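Local coordinates for protein nitroalkane oxidase (Podospora anserina, PDB 3MKH) that uses FAD and molecular oxygen to oxidise nitroalkanes, preferably longer ones, to aldehydes or ketones, releasing nitrite and hydrogen peroxide, at residues L26-R30 against V88-A93; F44-Q48 against N173-F179; N204-L210 against N254-G260; D215-N219 against Y245-P251; A287-A292 against P384-L388. All blocks are in the same frame, centred on the assembly; numbering follows the deposited sequence.

Interaction 1 of 5, residues L26-R30 against V88-A93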
# COMPACT_ATOMS: atom_id res chain seq x y z
N LEU A 26 -31.68 5.39 15.75
CA LEU A 26 -31.08 4.59 14.67
C LEU A 26 -31.01 3.09 14.96
O LEU A 26 -31.24 2.26 14.07
CB LEU A 26 -29.71 5.15 14.30
CG LEU A 26 -29.72 6.62 13.85
CD1 LEU A 26 -28.31 7.10 13.49
CD2 LEU A 26 -30.69 6.87 12.68
N MET A 27 -30.68 2.72 16.20
CA MET A 27 -30.62 1.30 16.55
C MET A 27 -31.98 0.61 16.40
O MET A 27 -32.07 -0.49 15.85
CB MET A 27 -30.04 1.10 17.95
CG MET A 27 -28.55 1.37 18.03
SD MET A 27 -27.82 0.98 19.64
CE MET A 27 -28.15 -0.78 19.77
N PRO A 28 -33.05 1.25 16.88
CA PRO A 28 -34.37 0.66 16.65
C PRO A 28 -34.77 0.60 15.17
O PRO A 28 -35.44 -0.34 14.77
CB PRO A 28 -35.31 1.58 17.42
CG PRO A 28 -34.47 2.13 18.51
CD PRO A 28 -33.10 2.32 17.89
N ALA A 29 -34.36 1.58 14.37
CA ALA A 29 -34.62 1.55 12.94
C ALA A 29 -34.02 0.27 12.36
O ALA A 29 -34.63 -0.38 11.52
CB ALA A 29 -34.03 2.79 12.25
N ARG A 30 -32.81 -0.10 12.80
CA ARG A 30 -32.15 -1.30 12.31
C ARG A 30 -32.94 -2.59 12.66
O ARG A 30 -33.15 -3.46 11.80
CB ARG A 30 -30.73 -1.38 12.86
CG ARG A 30 -30.02 -2.74 12.69
CD ARG A 30 -29.02 -2.69 11.55
NE ARG A 30 -28.32 -3.96 11.34
CZ ARG A 30 -27.78 -4.32 10.18
NH1 ARG A 30 -27.87 -3.51 9.13
NH2 ARG A 30 -27.16 -5.49 10.05
N VAL A 88 -22.65 3.71 14.51
CA VAL A 88 -23.74 2.94 15.10
C VAL A 88 -24.67 2.29 14.08
O VAL A 88 -24.92 1.10 14.14
CB VAL A 88 -24.59 3.79 16.08
CG1 VAL A 88 -25.84 3.02 16.51
CG2 VAL A 88 -23.76 4.21 17.30
N GLU A 89 -25.21 3.08 13.15
CA GLU A 89 -26.14 2.54 12.15
C GLU A 89 -26.09 3.39 10.90
O GLU A 89 -26.83 4.38 10.76
CB GLU A 89 -27.57 2.41 12.74
CG GLU A 89 -28.72 2.30 11.72
CD GLU A 89 -28.53 1.19 10.72
OE1 GLU A 89 -27.77 0.24 11.00
OE2 GLU A 89 -29.16 1.26 9.64
N PRO A 90 -25.18 3.04 9.98
CA PRO A 90 -24.98 3.85 8.77
C PRO A 90 -26.21 3.98 7.87
O PRO A 90 -26.44 5.06 7.34
CB PRO A 90 -23.89 3.08 8.01
CG PRO A 90 -23.13 2.33 9.09
CD PRO A 90 -24.16 1.99 10.15
N SER A 91 -26.97 2.91 7.68
CA SER A 91 -28.03 2.93 6.67
C SER A 91 -29.16 3.91 7.02
O SER A 91 -29.51 4.78 6.22
CB SER A 91 -28.58 1.52 6.40
OG SER A 91 -29.56 1.55 5.38
N ALA A 92 -29.73 3.77 8.22
CA ALA A 92 -30.80 4.67 8.63
C ALA A 92 -30.27 6.09 8.77
O ALA A 92 -30.98 7.06 8.50
CB ALA A 92 -31.43 4.20 9.94
N ALA A 93 -29.00 6.22 9.15
CA ALA A 93 -28.38 7.55 9.21
C ALA A 93 -28.36 8.23 7.84
O ALA A 93 -28.67 9.42 7.72
CB ALA A 93 -26.97 7.47 9.78
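Glu89 OE2 is held by two groups: the backbone Ala92 N, 2.9 Å from Glu89 OE2, and the hydroxyl of Tyr33, which lies farther along the same helix as Leu26 and Arg30. The amide reaches Glu89 OE2 on its anti side, somewhat out of the carboxylate plane. Glu89 can do this because its CG stands anti to the backbone N (chi1 161°) and the chain then bends at chi2 (54°), curling the carboxylate back over the start of its own helix. The other oxygen, Glu89 OE1, lies 3.2 Å from Arg30 CD. Arg30 crosses the glutamate at about a right angle, and Arg30 NH1 stays 4.2 Å from Glu89 OE1, too far for a salt bridge; the Tyr33 hydroxyl, bonded to both, links the two charges instead, while Arg30 NH2 pairs with Asp387. Beside this polar group the helices meet through small and branched groups. Leu26 spreads its methyls over two alanines, CD2 at 3.9 Å from Ala92 CB and CD1 at 4.0 Å from Ala93 CB. Ala29 CB adds a contact of 3.8 Å with Ala92 CB, where short side chains allow close approach. On the outer side Met27 CG lies 3.5 Å from Val88 CG1. A glutamate N-cap opening helix 90-109 against the flank of helix 9-33 thus builds part of the all-helical N-terminal domain of the acyl-CoA dehydrogenase fold.

Interaction 2 of 5, residues F44-Q48 against N173-F179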
# COMPACT_ATOMS: atom_id res chain seq x y z
N PHE A 44 -36.39 0.36 3.47
CA PHE A 44 -36.47 1.82 3.44
C PHE A 44 -37.81 2.29 4.02
O PHE A 44 -37.85 3.08 4.95
CB PHE A 44 -36.32 2.30 2.00
CG PHE A 44 -36.80 3.70 1.78
CD1 PHE A 44 -36.07 4.78 2.26
CD2 PHE A 44 -37.95 3.94 1.05
CE1 PHE A 44 -36.50 6.07 2.03
CE2 PHE A 44 -38.39 5.22 0.82
CZ PHE A 44 -37.67 6.29 1.32
N GLN A 45 -38.91 1.79 3.48
CA GLN A 45 -40.23 2.24 3.91
C GLN A 45 -40.41 2.06 5.42
O GLN A 45 -40.96 2.94 6.08
CB GLN A 45 -41.35 1.54 3.13
CG GLN A 45 -41.39 1.90 1.65
CD GLN A 45 -42.64 1.38 0.96
OE1 GLN A 45 -43.37 2.13 0.29
NE2 GLN A 45 -42.90 0.09 1.12
N SER A 46 -39.92 0.94 5.95
CA SER A 46 -40.08 0.64 7.37
C SER A 46 -39.36 1.63 8.29
O SER A 46 -39.59 1.64 9.49
CB SER A 46 -39.60 -0.79 7.69
OG SER A 46 -38.18 -0.84 7.78
N THR A 47 -38.47 2.45 7.74
CA THR A 47 -37.77 3.43 8.58
C THR A 47 -38.51 4.77 8.73
O THR A 47 -38.01 5.68 9.37
CB THR A 47 -36.33 3.71 8.08
OG1 THR A 47 -36.38 4.28 6.77
CG2 THR A 47 -35.52 2.43 8.04
N GLN A 48 -39.70 4.88 8.16
CA GLN A 48 -40.41 6.16 8.24
C GLN A 48 -40.72 6.59 9.69
O GLN A 48 -40.46 7.74 10.06
CB GLN A 48 -41.68 6.15 7.38
CG GLN A 48 -42.29 7.56 7.25
CD GLN A 48 -43.55 7.62 6.41
OE1 GLN A 48 -44.04 6.60 5.94
NE2 GLN A 48 -44.09 8.82 6.24
N ASN A 173 -33.45 9.19 -1.63
CA ASN A 173 -34.73 9.75 -1.20
C ASN A 173 -35.64 10.28 -2.32
O ASN A 173 -36.79 10.62 -2.05
CB ASN A 173 -34.56 10.91 -0.19
CG ASN A 173 -33.99 10.49 1.15
OD1 ASN A 173 -33.54 11.35 1.94
ND2 ASN A 173 -34.02 9.20 1.44
N CYS A 174 -35.15 10.37 -3.56
CA CYS A 174 -35.90 11.10 -4.60
C CYS A 174 -37.32 10.56 -4.85
O CYS A 174 -38.20 11.31 -5.29
CB CYS A 174 -35.12 11.16 -5.92
SG CYS A 174 -34.98 9.55 -6.75
N ALA A 175 -37.54 9.28 -4.56
CA ALA A 175 -38.84 8.68 -4.85
C ALA A 175 -39.85 8.78 -3.70
O ALA A 175 -41.03 8.46 -3.87
CB ALA A 175 -38.66 7.22 -5.31
N GLY A 176 -39.41 9.25 -2.52
CA GLY A 176 -40.31 9.42 -1.39
C GLY A 176 -40.68 8.11 -0.70
O GLY A 176 -40.28 7.04 -1.15
N TRP A 177 -41.46 8.19 0.38
CA TRP A 177 -41.81 7.01 1.15
C TRP A 177 -42.67 6.02 0.36
O TRP A 177 -42.59 4.80 0.59
CB TRP A 177 -42.53 7.39 2.44
CG TRP A 177 -41.70 8.21 3.37
CD1 TRP A 177 -41.92 9.51 3.73
CD2 TRP A 177 -40.52 7.79 4.06
NE1 TRP A 177 -40.95 9.92 4.61
CE2 TRP A 177 -40.08 8.89 4.83
CE3 TRP A 177 -39.80 6.58 4.12
CZ2 TRP A 177 -38.94 8.83 5.63
CZ3 TRP A 177 -38.66 6.53 4.92
CH2 TRP A 177 -38.25 7.65 5.68
N ASP A 178 -43.49 6.54 -0.55
CA ASP A 178 -44.45 5.72 -1.28
C ASP A 178 -44.03 5.54 -2.74
O ASP A 178 -44.79 5.01 -3.56
CB ASP A 178 -45.87 6.30 -1.17
CG ASP A 178 -46.04 7.63 -1.90
OD1 ASP A 178 -45.05 8.15 -2.47
OD2 ASP A 178 -47.17 8.15 -1.90
N PHE A 179 -42.81 5.99 -3.06
CA PHE A 179 -42.23 5.80 -4.38
C PHE A 179 -42.91 6.60 -5.49
O PHE A 179 -42.72 6.32 -6.67
CB PHE A 179 -42.18 4.30 -4.71
CG PHE A 179 -41.39 3.51 -3.71
CD1 PHE A 179 -40.15 3.96 -3.29
CD2 PHE A 179 -41.89 2.34 -3.17
CE1 PHE A 179 -39.42 3.25 -2.36
CE2 PHE A 179 -41.16 1.62 -2.24
CZ PHE A 179 -39.92 2.09 -1.84
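The carboxamide of Gln48 lies flat on the indole of Trp177, the two planes only 11° apart, a polar group stacked on an aromatic face. Gln48 CG sits over the five-membered ring, 3.6 Å from its centroid in a CH-pi contact, and Gln48 NE2 is 3.4 Å from Trp177 CD1 over the same face. With CG anti to the backbone N (chi1 -169°), the glutamine chain runs out extended across the indole. Ser127 fixes both partners: its OG bonds to Gln48 NE2, and its carbonyl accepts from Trp177 NE1. Phe44, Trp177 and Phe179 form an aromatic cluster, which ties the N-terminal helical domain to the loop between strands 161-168 and 184-191, just past the FAD-binding residues Trp170, Ala171 and Thr172. The Phe44 ring and the six-membered ring of Trp177 are near parallel at 17° but offset, with little of one ring over the other; Phe44 CZ is 3.5 Å from Trp177 CE3. A serine in place of Trp177 would probably leave the Gln48 amide without the surface it rests on, open a gap beside Phe44 and deprive the Ser127 carbonyl of its donor. Phe179 CE1 approaches Phe44 CD2 obliquely at 3.8 Å, while Gly176 O lies at the edge of the Phe44 ring, 3.3 Å from Phe44 CE2. Thr47 OG1 gives a bond of 2.6 Å to Phe44 O, which also accepts from Thr47 N; two bonds on this oxygen help hold the 45-48 turn.

Interaction 3 of 5, residues N204-L210 against N254-G260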
# COMPACT_ATOMS: atom_id res chain seq x y z
N ASN A 204 -22.35 26.35 -18.95
CA ASN A 204 -23.25 27.49 -19.18
C ASN A 204 -24.74 27.12 -19.24
O ASN A 204 -25.60 28.00 -19.12
CB ASN A 204 -22.89 28.21 -20.48
CG ASN A 204 -21.52 28.90 -20.44
OD1 ASN A 204 -20.88 28.99 -19.40
ND2 ASN A 204 -21.09 29.41 -21.59
N LYS A 205 -25.05 25.85 -19.47
CA LYS A 205 -26.44 25.39 -19.62
C LYS A 205 -27.00 24.73 -18.35
O LYS A 205 -28.20 24.39 -18.27
CB LYS A 205 -26.57 24.40 -20.78
CG LYS A 205 -25.85 24.83 -22.04
CD LYS A 205 -26.48 26.09 -22.63
CE LYS A 205 -27.69 25.77 -23.51
NZ LYS A 205 -28.23 27.02 -24.13
N VAL A 206 -26.15 24.54 -17.35
CA VAL A 206 -26.57 23.77 -16.17
C VAL A 206 -27.42 24.57 -15.19
O VAL A 206 -27.08 25.72 -14.85
CB VAL A 206 -25.37 23.14 -15.46
CG1 VAL A 206 -25.84 22.34 -14.22
CG2 VAL A 206 -24.65 22.22 -16.42
N MET A 207 -28.54 23.98 -14.79
CA MET A 207 -29.50 24.59 -13.88
C MET A 207 -29.79 23.67 -12.71
O MET A 207 -29.52 22.48 -12.76
CB MET A 207 -30.84 24.81 -14.59
CG MET A 207 -30.80 25.53 -15.92
SD MET A 207 -32.44 25.53 -16.69
CE MET A 207 -33.36 26.55 -15.56
N ILE A 208 -30.38 24.24 -11.66
CA ILE A 208 -31.06 23.43 -10.65
C ILE A 208 -32.51 23.89 -10.56
O ILE A 208 -32.79 25.09 -10.39
CB ILE A 208 -30.38 23.53 -9.27
CG1 ILE A 208 -28.91 23.12 -9.36
CG2 ILE A 208 -31.14 22.67 -8.23
CD1 ILE A 208 -28.16 23.21 -8.04
N ILE A 209 -33.44 22.95 -10.70
CA ILE A 209 -34.86 23.28 -10.63
C ILE A 209 -35.51 22.44 -9.56
O ILE A 209 -35.30 21.22 -9.52
CB ILE A 209 -35.57 23.02 -11.99
CG1 ILE A 209 -34.82 23.73 -13.12
CG2 ILE A 209 -37.03 23.46 -11.94
CD1 ILE A 209 -35.52 23.66 -14.45
N LEU A 210 -36.29 23.08 -8.69
CA LEU A 210 -37.03 22.37 -7.67
C LEU A 210 -38.20 21.60 -8.28
O LEU A 210 -38.83 22.06 -9.23
CB LEU A 210 -37.54 23.34 -6.59
CG LEU A 210 -36.47 24.17 -5.89
CD1 LEU A 210 -37.08 25.06 -4.77
CD2 LEU A 210 -35.34 23.27 -5.36
N ASN A 254 -39.96 27.90 -9.41
CA ASN A 254 -39.27 26.64 -9.06
C ASN A 254 -37.80 26.63 -9.44
O ASN A 254 -37.03 25.77 -8.98
CB ASN A 254 -39.96 25.43 -9.71
CG ASN A 254 -41.14 24.90 -8.90
OD1 ASN A 254 -41.24 23.70 -8.63
ND2 ASN A 254 -42.04 25.78 -8.53
N VAL A 255 -37.38 27.54 -10.32
CA VAL A 255 -35.98 27.59 -10.71
C VAL A 255 -35.13 28.11 -9.54
O VAL A 255 -35.36 29.22 -9.05
CB VAL A 255 -35.75 28.47 -11.94
CG1 VAL A 255 -34.26 28.58 -12.23
CG2 VAL A 255 -36.50 27.92 -13.15
N LEU A 256 -34.17 27.30 -9.10
CA LEU A 256 -33.28 27.69 -8.01
C LEU A 256 -32.00 28.30 -8.55
O LEU A 256 -31.57 29.36 -8.09
CB LEU A 256 -32.94 26.49 -7.11
CG LEU A 256 -31.94 26.77 -5.97
CD1 LEU A 256 -32.56 27.66 -4.90
CD2 LEU A 256 -31.43 25.45 -5.33
N CYS A 257 -31.38 27.63 -9.51
CA CYS A 257 -30.23 28.18 -10.21
C CYS A 257 -30.50 28.22 -11.69
O CYS A 257 -30.69 27.18 -12.31
CB CYS A 257 -28.97 27.34 -9.97
SG CYS A 257 -28.63 27.09 -8.21
N PRO A 258 -30.53 29.44 -12.25
CA PRO A 258 -30.74 29.63 -13.69
C PRO A 258 -29.57 29.04 -14.46
O PRO A 258 -28.49 28.85 -13.91
CB PRO A 258 -30.76 31.16 -13.85
CG PRO A 258 -31.01 31.71 -12.46
CD PRO A 258 -30.36 30.72 -11.54
N ALA A 259 -29.79 28.80 -15.75
CA ALA A 259 -28.76 28.18 -16.57
C ALA A 259 -27.41 28.88 -16.43
O ALA A 259 -27.31 30.11 -16.55
CB ALA A 259 -29.21 28.14 -18.03
N GLY A 260 -26.38 28.10 -16.16
CA GLY A 260 -25.05 28.65 -16.01
C GLY A 260 -24.65 28.91 -14.57
O GLY A 260 -23.49 29.21 -14.28
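Ile208 O accepts from two successive amides, Leu256 N at 2.9 Å and Cys257 N at 3.0 Å; the Cys257 donor lies in the carbonyl plane on a lone pair, whereas the Leu256 donor is tilted from that plane. Ile208 N returns a bond to Cys257 O, which closes the hydrogen-bonded pair. Ile208 CD1 meets Cys257 SG at 3.9 Å, while Leu256 lies alongside Ile208, pointing the same way. Two residues facing one make this a classic beta bulge in the antiparallel pairing of strands 206-212 and 255-257, at one margin of the beta domain of the acyl-CoA dehydrogenase fold. Beyond the bulge, Leu210 N binds Asn254 O. Met207 CG packs 3.7 Å from Ala259 CB, and a bend at chi3 (66°) takes Met207 CE to 4.0 Å from Val255 CG1, a reach that suits a long, flexible thioether. An alanine at Met207 would end that bridge, and is likely to open a gap between Val255, Ala259 and Trp162 of the neighbouring strand 161-168. Gly260 N donates to Val206 O at 2.8 Å; the positive phi (97°) and the nearness of Asn204 O suit glycine here. Farther out, strand 184-191 bonds to the other edge of strand 206-212, Cys189 pairing with Met207 and Val187 with Ile209, while helix 90-109 packs Pro105 and Ile106 on Leu256 and Ala109 on Cys257.

Interaction 4 of 5, residues D215-N219 against Y245-P251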
# COMPACT_ATOMS: atom_id res chain seq x y z
N ASP A 215 -46.00 19.33 -7.27
CA ASP A 215 -45.77 19.47 -8.71
C ASP A 215 -46.05 18.16 -9.44
O ASP A 215 -46.73 18.14 -10.47
CB ASP A 215 -44.32 19.88 -9.01
CG ASP A 215 -44.00 21.31 -8.58
OD1 ASP A 215 -44.83 22.22 -8.76
OD2 ASP A 215 -42.88 21.52 -8.07
N LEU A 216 -45.51 17.07 -8.90
CA LEU A 216 -45.67 15.76 -9.53
C LEU A 216 -47.14 15.36 -9.60
O LEU A 216 -47.59 14.86 -10.62
CB LEU A 216 -44.86 14.68 -8.79
CG LEU A 216 -43.34 14.91 -8.88
CD1 LEU A 216 -42.59 13.85 -8.12
CD2 LEU A 216 -42.87 14.95 -10.35
N ASP A 217 -47.88 15.59 -8.52
CA ASP A 217 -49.29 15.22 -8.48
C ASP A 217 -50.08 16.07 -9.46
O ASP A 217 -51.00 15.60 -10.12
CB ASP A 217 -49.87 15.43 -7.07
CG ASP A 217 -49.33 14.45 -6.04
OD1 ASP A 217 -48.71 13.43 -6.41
OD2 ASP A 217 -49.55 14.71 -4.83
N ARG A 218 -49.72 17.34 -9.55
CA ARG A 218 -50.40 18.27 -10.45
C ARG A 218 -50.19 17.84 -11.91
O ARG A 218 -51.12 17.89 -12.72
CB ARG A 218 -49.90 19.70 -10.22
CG ARG A 218 -50.42 20.73 -11.20
CD ARG A 218 -49.97 22.13 -10.79
NE ARG A 218 -48.53 22.19 -10.55
CZ ARG A 218 -47.62 22.29 -11.51
NH1 ARG A 218 -48.00 22.32 -12.79
NH2 ARG A 218 -46.32 22.34 -11.20
N ASN A 219 -48.98 17.40 -12.23
CA ASN A 219 -48.66 16.92 -13.56
C ASN A 219 -49.32 15.59 -13.94
O ASN A 219 -49.35 15.24 -15.12
CB ASN A 219 -47.15 16.82 -13.75
CG ASN A 219 -46.53 18.16 -14.07
OD1 ASN A 219 -46.49 18.57 -15.23
ND2 ASN A 219 -46.06 18.85 -13.05
N TYR A 245 -38.45 11.18 -14.87
CA TYR A 245 -39.31 12.36 -14.91
C TYR A 245 -39.79 12.54 -16.35
O TYR A 245 -38.97 12.65 -17.26
CB TYR A 245 -38.52 13.60 -14.48
CG TYR A 245 -38.04 13.53 -13.04
CD1 TYR A 245 -36.79 13.04 -12.73
CD2 TYR A 245 -38.86 13.95 -12.00
CE1 TYR A 245 -36.36 12.97 -11.40
CE2 TYR A 245 -38.44 13.88 -10.68
CZ TYR A 245 -37.19 13.39 -10.39
OH TYR A 245 -36.79 13.32 -9.07
N THR A 246 -41.10 12.56 -16.56
CA THR A 246 -41.63 12.76 -17.91
C THR A 246 -42.54 13.97 -18.01
O THR A 246 -43.56 14.04 -17.33
CB THR A 246 -42.42 11.54 -18.40
OG1 THR A 246 -41.57 10.39 -18.34
CG2 THR A 246 -42.89 11.75 -19.84
N ASN A 247 -42.17 14.90 -18.89
CA ASN A 247 -42.90 16.16 -19.06
C ASN A 247 -43.40 16.78 -17.76
O ASN A 247 -44.58 17.10 -17.62
CB ASN A 247 -44.02 16.01 -20.09
CG ASN A 247 -43.49 15.85 -21.50
OD1 ASN A 247 -44.04 15.08 -22.30
ND2 ASN A 247 -42.41 16.55 -21.82
N VAL A 248 -42.48 16.94 -16.82
CA VAL A 248 -42.81 17.55 -15.55
C VAL A 248 -42.74 19.06 -15.69
O VAL A 248 -41.65 19.62 -15.85
CB VAL A 248 -41.83 17.10 -14.45
CG1 VAL A 248 -42.11 17.87 -13.15
CG2 VAL A 248 -41.93 15.59 -14.22
N ARG A 249 -43.89 19.72 -15.61
CA ARG A 249 -43.93 21.16 -15.81
C ARG A 249 -44.01 21.91 -14.49
O ARG A 249 -44.84 21.59 -13.63
CB ARG A 249 -45.13 21.54 -16.69
CG ARG A 249 -45.11 20.85 -18.05
CD ARG A 249 -46.25 21.33 -18.96
NE ARG A 249 -46.08 20.85 -20.33
CZ ARG A 249 -46.40 19.62 -20.74
NH1 ARG A 249 -46.90 18.74 -19.88
NH2 ARG A 249 -46.22 19.26 -22.01
N VAL A 250 -43.15 22.91 -14.33
CA VAL A 250 -43.16 23.70 -13.11
C VAL A 250 -43.09 25.20 -13.43
O VAL A 250 -42.53 25.61 -14.45
CB VAL A 250 -41.99 23.32 -12.16
CG1 VAL A 250 -42.12 21.85 -11.74
CG2 VAL A 250 -40.65 23.59 -12.83
N PRO A 251 -43.65 26.02 -12.54
CA PRO A 251 -43.62 27.47 -12.75
C PRO A 251 -42.21 28.01 -12.54
O PRO A 251 -41.32 27.30 -12.04
CB PRO A 251 -44.60 27.99 -11.68
CG PRO A 251 -44.58 26.94 -10.60
CD PRO A 251 -44.38 25.63 -11.32
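Asn219 sets its amide against the backbone of Arg249, spanning both polar atoms of that residue: Asn219 ND2 gives an almost straight bond (177°) to Arg249 O at 3.1 Å, Arg249 O lying in the plane of the Asn219 amide, while Asn219 OD1 takes Arg249 N at 2.9 Å from above the carbonyl plane. Few residue types carry a donor and an acceptor so spaced. The same ND2 also donates to Asp215 O at 2.8 Å, which holds the amide from turning. Arg218 comes to Arg249 O by another route, its chain bent at chi3 (51°) so that Arg218 NH2 lies 2.9 Å from Arg249 O and, in a salt bridge within the guanidinium plane, 2.9 Å from Asp215 OD1. These bonds lash helix 213-219 to strand 242-251 at the rim of the beta domain, where the axes of 215-219 and 248-251 approach to 8.0 Å at 121°; at Asn247 and Val248, which both face Ile164, the strand carries a G1 beta bulge. The carbon side of the Asp215 carboxylate rests on Val250, the two side chains crossing at about a right angle, with Asp215 CG 3.7 Å from Val250 CG1. Beneath the polar layer, Leu216 CD2 reaches Val248 CG2 at 4.0 Å and touches the edge of the Tyr245 ring, which also meets Phe224 edge-to-face.

Interaction 5 of 5, residues A287-A292 against P384-L388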
# COMPACT_ATOMS: atom_id res chain seq x y z
N ALA A 287 -15.96 2.23 14.57
CA ALA A 287 -16.76 1.03 14.81
C ALA A 287 -15.96 -0.25 14.57
O ALA A 287 -16.07 -1.21 15.32
CB ALA A 287 -18.05 1.02 13.95
N ALA A 288 -15.16 -0.27 13.50
CA ALA A 288 -14.38 -1.46 13.19
C ALA A 288 -13.32 -1.70 14.26
O ALA A 288 -13.13 -2.82 14.74
CB ALA A 288 -13.73 -1.33 11.80
N PHE A 289 -12.63 -0.62 14.65
CA PHE A 289 -11.63 -0.72 15.71
C PHE A 289 -12.27 -1.22 17.01
O PHE A 289 -11.76 -2.14 17.65
CB PHE A 289 -10.95 0.62 15.95
CG PHE A 289 -9.97 0.59 17.09
CD1 PHE A 289 -8.64 0.25 16.87
CD2 PHE A 289 -10.38 0.87 18.38
CE1 PHE A 289 -7.73 0.20 17.93
CE2 PHE A 289 -9.49 0.83 19.44
CZ PHE A 289 -8.16 0.49 19.21
N ASP A 290 -13.38 -0.61 17.41
CA ASP A 290 -14.07 -1.00 18.64
C ASP A 290 -14.51 -2.46 18.64
O ASP A 290 -14.38 -3.15 19.65
CB ASP A 290 -15.30 -0.12 18.88
CG ASP A 290 -14.93 1.29 19.36
OD1 ASP A 290 -13.75 1.56 19.65
OD2 ASP A 290 -15.85 2.12 19.45
N ALA A 291 -15.08 -2.92 17.53
CA ALA A 291 -15.55 -4.30 17.45
C ALA A 291 -14.40 -5.32 17.50
O ALA A 291 -14.52 -6.37 18.13
CB ALA A 291 -16.40 -4.50 16.19
N ALA A 292 -13.29 -5.00 16.86
CA ALA A 292 -12.10 -5.87 16.90
C ALA A 292 -11.46 -5.89 18.28
O ALA A 292 -11.04 -6.96 18.77
CB ALA A 292 -11.08 -5.44 15.83
N PRO A 384 -20.23 -8.11 13.10
CA PRO A 384 -20.46 -6.88 12.33
C PRO A 384 -19.47 -6.59 11.20
O PRO A 384 -19.71 -5.64 10.46
CB PRO A 384 -20.33 -5.78 13.38
CG PRO A 384 -19.31 -6.33 14.34
CD PRO A 384 -19.64 -7.82 14.43
N PHE A 385 -18.39 -7.37 11.07
CA PHE A 385 -17.27 -6.99 10.21
C PHE A 385 -17.60 -6.98 8.72
O PHE A 385 -17.14 -6.10 8.00
CB PHE A 385 -16.04 -7.86 10.52
CG PHE A 385 -15.66 -7.82 11.98
CD1 PHE A 385 -15.00 -6.73 12.50
CD2 PHE A 385 -16.03 -8.85 12.83
CE1 PHE A 385 -14.67 -6.67 13.85
CE2 PHE A 385 -15.72 -8.80 14.19
CZ PHE A 385 -15.02 -7.70 14.69
N SER A 386 -18.40 -7.93 8.26
CA SER A 386 -18.78 -7.95 6.85
C SER A 386 -19.62 -6.72 6.49
O SER A 386 -19.37 -6.07 5.48
CB SER A 386 -19.53 -9.24 6.52
OG SER A 386 -19.95 -9.25 5.17
N ASP A 387 -20.61 -6.41 7.32
CA ASP A 387 -21.46 -5.25 7.07
C ASP A 387 -20.64 -3.97 7.10
O ASP A 387 -20.92 -3.05 6.32
CB ASP A 387 -22.57 -5.16 8.10
CG ASP A 387 -23.69 -6.16 7.85
OD1 ASP A 387 -23.70 -6.80 6.77
OD2 ASP A 387 -24.56 -6.29 8.74
N LEU A 388 -19.65 -3.89 7.99
CA LEU A 388 -18.78 -2.70 8.03
C LEU A 388 -18.05 -2.51 6.70
O LEU A 388 -18.07 -1.43 6.13
CB LEU A 388 -17.78 -2.76 9.19
CG LEU A 388 -18.42 -2.40 10.54
CD1 LEU A 388 -17.57 -2.93 11.68
CD2 LEU A 388 -18.56 -0.88 10.62
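Ala287, Ala288, Ala291 and Ala292 make a smooth, small-residue stripe along helix 262-298, one of the long helices of the C-terminal helical domain, and Pro384 and, on helix 385-392, Phe385 and Leu388 rest on it. The alanines form two adjacent pairs, one turn apart, that share a flank, where methyl groups let a large side chain come right down to the backbone. Leu388 straddles Ala287 and Ala288: Leu388 CD2 lies 3.9 Å from Ala287 CB, and Leu388 CD1 lies 3.8 Å from Ala288 CA, so one branch meets a methyl and the other the main chain itself. A turn further on, Ala291 CB touches both rings, 3.9 Å from Pro384 CG and 3.6 Å from Phe385 CE1. The phenyl group, swung out to the helix by a CG anti to the carbonyl carbon (chi1 -54°), presents an edge to it: Phe385 CE1 is 3.7 Å from Ala292 N, which is already bonded to Ala288 O and so needs no partner from the ring. Pro384 CG stands over the centre of one face of Phe385, 4.3 Å above it. The ring also packs on Val370 and on Val374 of helix 345-374, the latter a residue that binds FAD. On its far flank helix 262-298 meets another subunit, where Trp422 of that neighbour contacts Phe289 and bonds to Asp290. Both helices, joined here over alanines, are part of the C-terminal helical bundle of the acyl-CoA dehydrogenase fold, which at this point lies at a subunit boundary of the tetramer.

Interaction 1 is the buried contact of the five; the others are only partly buried. Interactions 1 and 5 both pack helices through alanines and leucine, one in the N-terminal and one in the C-terminal helical region, and the salt bridge from Arg30 to Asp387 joins them directly. Interactions 3 and 4 belong to one sheet and touch each other: strand pairing in interaction 3 relies on backbone bonds, whereas interaction 4 sends side-chain amide and guanidinium groups to a strand's backbone. Interaction 2, aromatic in character, links helix and beta domain, and touches interaction 4 where Cys174 packs on Tyr245. Interactions 3 and 5 lie on opposite sides of the chain's centre, about 42 Å apart between centres.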